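Local coordinates for protein L-asparaginase I (Vibrio cholerae, PDB 2OCD) that probably hydrolyses L-asparagine to L-aspartate and ammonium as a homotetrameric cytoplasmic type I asparaginase, at residues B[101-106]-B[310-315]. Sequence-based numbering, arbitrary orientation.
Sequences LSFMFE and LHYLLS
Phe103 and Tyr312 meet at the interface between the two domains of the asparaginase fold. Phe103 sits near the end of helix 94-104 in the N-terminal domain. Tyr312 belongs to helix 303-315 in the C-terminal domain. The contact is small, burying 151 Å² over both sides, and it lies away from the predicted active-site residues.

The apolar part is made by the roots of the two side chains. Phe103 CB lies 3.6 Å from Tyr312 CB and 3.7 Å from Tyr312 CG. The Phe103 ring turns off from helix 303-315 and makes no stack with the Tyr312 ring. Other parts of the chain pack around the pair: Phe103 touches Glu334, and Tyr312 touches Asn206.

The tyrosine ring also packs against backbone. Tyr312 CG is anti to the backbone N (chi1 163°), which swings the ring alongside the end of helix 94-104. Phe103 O lies 3.7 Å above the plane of the Tyr312 ring, nearer its edge atoms CD1 and CE1 than its centre. The same oxygen also takes a weak hydrogen bond from Arg332 NH2.

Past the helix end, Phe105 leaves helical geometry and the chain enters the short strand 105-106, which pairs with strand 204-205. The Glu106 side chain starts on the side of helix 303-315. Its carboxylate forms a salt bridge through OE2 with Lys204 NZ. The other oxygen, Glu106 OE1, remains 4.5 Å from Tyr312 OH, too long for a hydrogen bond.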
loop_
_atom_site.group_PDB
_atom_site.type_symbol
_atom_site.label_atom_id
_atom_site.label_comp_id
_atom_site.label_asym_id
_atom_site.label_seq_id
_atom_site.Cartn_x
_atom_site.Cartn_y
_atom_site.Cartn_z
ATOM N N LEU B 101 20.376 1.950 -24.152
ATOM C CA LEU B 101 20.292 0.775 -24.990
ATOM C C LEU B 101 18.940 0.650 -25.680
ATOM O O LEU B 101 18.882 0.063 -26.775
ATOM C CB LEU B 101 20.563 -0.512 -24.200
ATOM C CG LEU B 101 21.984 -0.614 -23.590
ATOM C CD1 LEU B 101 22.097 -1.750 -22.581
ATOM C CD2 LEU B 101 23.094 -0.714 -24.700
ATOM N N SER B 102 17.854 1.131 -25.049
ATOM C CA SER B 102 16.545 1.028 -25.670
ATOM C C SER B 102 16.568 1.764 -27.001
ATOM O O SER B 102 16.074 1.222 -27.996
ATOM C CB SER B 102 15.419 1.533 -24.791
ATOM O OG SER B 102 15.353 2.934 -24.765
ATOM N N PHE B 103 17.186 2.946 -27.044
ATOM C CA PHE B 103 17.266 3.700 -28.315
ATOM C C PHE B 103 18.313 3.166 -29.298
ATOM O O PHE B 103 18.051 3.130 -30.515
ATOM C CB PHE B 103 17.438 5.183 -28.064
ATOM C CG PHE B 103 16.329 5.722 -27.293
ATOM C CD1 PHE B 103 15.087 5.853 -27.887
ATOM C CD2 PHE B 103 16.468 5.971 -25.928
ATOM C CE1 PHE B 103 14.023 6.303 -27.196
ATOM C CE2 PHE B 103 15.397 6.426 -25.201
ATOM C CZ PHE B 103 14.145 6.582 -25.835
HETATM N N MSE B 104 19.452 2.717 -28.766
HETATM C CA MSE B 104 20.503 2.176 -29.583
HETATM C C MSE B 104 20.113 0.957 -30.370
HETATM O O MSE B 104 20.637 0.756 -31.465
HETATM C CB MSE B 104 21.706 1.828 -28.719
HETATM C CG MSE B 104 22.433 3.075 -28.251
HETATM SE SE MSE B 104 23.882 2.747 -27.009
HETATM C CE MSE B 104 25.156 2.082 -28.324
ATOM N N PHE B 105 19.245 0.122 -29.803
ATOM C CA PHE B 105 18.815 -1.084 -30.479
ATOM C C PHE B 105 17.605 -0.761 -31.311
ATOM O O PHE B 105 16.657 -0.167 -30.848
ATOM C CB PHE B 105 18.437 -2.215 -29.524
ATOM C CG PHE B 105 19.567 -2.738 -28.688
ATOM C CD1 PHE B 105 20.838 -2.895 -29.201
ATOM C CD2 PHE B 105 19.333 -3.149 -27.394
ATOM C CE1 PHE B 105 21.849 -3.379 -28.419
ATOM C CE2 PHE B 105 20.342 -3.649 -26.628
ATOM C CZ PHE B 105 21.598 -3.754 -27.136
ATOM N N GLU B 106 17.633 -1.243 -32.535
ATOM C CA GLU B 106 16.610 -0.986 -33.499
ATOM C C GLU B 106 16.096 -2.340 -34.019
ATOM O O GLU B 106 16.878 -3.183 -34.453
ATOM C CB GLU B 106 17.224 -0.097 -34.570
ATOM C CG GLU B 106 16.666 -0.227 -35.941
ATOM C CD GLU B 106 16.784 1.102 -36.695
ATOM O OE1 GLU B 106 16.046 2.050 -36.296
ATOM O OE2 GLU B 106 17.603 1.199 -37.654
ATOM N N LEU B 310 18.079 11.952 -26.491
ATOM C CA LEU B 310 18.903 13.021 -27.058
ATOM C C LEU B 310 20.286 12.500 -27.522
ATOM O O LEU B 310 20.779 12.903 -28.598
ATOM C CB LEU B 310 19.049 14.193 -26.071
ATOM C CG LEU B 310 17.916 15.255 -25.998
ATOM C CD1 LEU B 310 17.983 16.084 -24.718
ATOM C CD2 LEU B 310 17.843 16.211 -27.221
ATOM N N HIS B 311 20.899 11.585 -26.761
ATOM C CA HIS B 311 22.227 11.088 -27.113
ATOM C C HIS B 311 22.133 10.173 -28.344
ATOM O O HIS B 311 23.048 10.076 -29.171
ATOM C CB HIS B 311 22.849 10.271 -25.981
ATOM C CG HIS B 311 23.660 11.051 -24.970
ATOM N ND1 HIS B 311 23.090 11.705 -23.895
ATOM C CD2 HIS B 311 25.008 11.152 -24.796
ATOM C CE1 HIS B 311 24.051 12.238 -23.149
ATOM N NE2 HIS B 311 25.222 11.921 -23.674
ATOM N N TYR B 312 21.043 9.435 -28.416
ATOM C CA TYR B 312 20.740 8.625 -29.596
ATOM C C TYR B 312 20.679 9.527 -30.802
ATOM O O TYR B 312 21.510 9.372 -31.688
ATOM C CB TYR B 312 19.425 7.878 -29.429
ATOM C CG TYR B 312 18.856 7.353 -30.702
ATOM C CD1 TYR B 312 19.560 6.470 -31.475
ATOM C CD2 TYR B 312 17.594 7.717 -31.124
ATOM C CE1 TYR B 312 19.045 5.974 -32.668
ATOM C CE2 TYR B 312 17.065 7.221 -32.321
ATOM C CZ TYR B 312 17.802 6.346 -33.084
ATOM O OH TYR B 312 17.288 5.826 -34.268
ATOM N N LEU B 313 19.744 10.483 -30.798
ATOM C CA LEU B 313 19.453 11.304 -31.978
ATOM C C LEU B 313 20.559 12.285 -32.361
ATOM O O LEU B 313 20.896 12.449 -33.557
ATOM C CB LEU B 313 18.165 12.104 -31.784
ATOM C CG LEU B 313 16.869 11.297 -31.737
ATOM C CD1 LEU B 313 15.833 12.192 -31.103
ATOM C CD2 LEU B 313 16.396 10.761 -33.143
ATOM N N LEU B 314 21.128 12.950 -31.366
ATOM C CA LEU B 314 22.176 13.907 -31.657
ATOM C C LEU B 314 23.429 13.187 -32.171
ATOM O O LEU B 314 24.318 13.851 -32.725
ATOM C CB LEU B 314 22.507 14.742 -30.412
ATOM C CG LEU B 314 21.475 15.803 -30.018
ATOM C CD1 LEU B 314 21.619 16.162 -28.523
ATOM C CD2 LEU B 314 21.586 17.080 -30.899
ATOM N N SER B 315 23.511 11.854 -31.976
ATOM C CA SER B 315 24.708 11.043 -32.383
ATOM C C SER B 315 24.579 10.474 -33.777
ATOM O O SER B 315 25.530 10.012 -34.337
ATOM C CB SER B 315 24.972 9.851 -31.422
ATOM O OG SER B 315 25.461 10.234 -30.138
#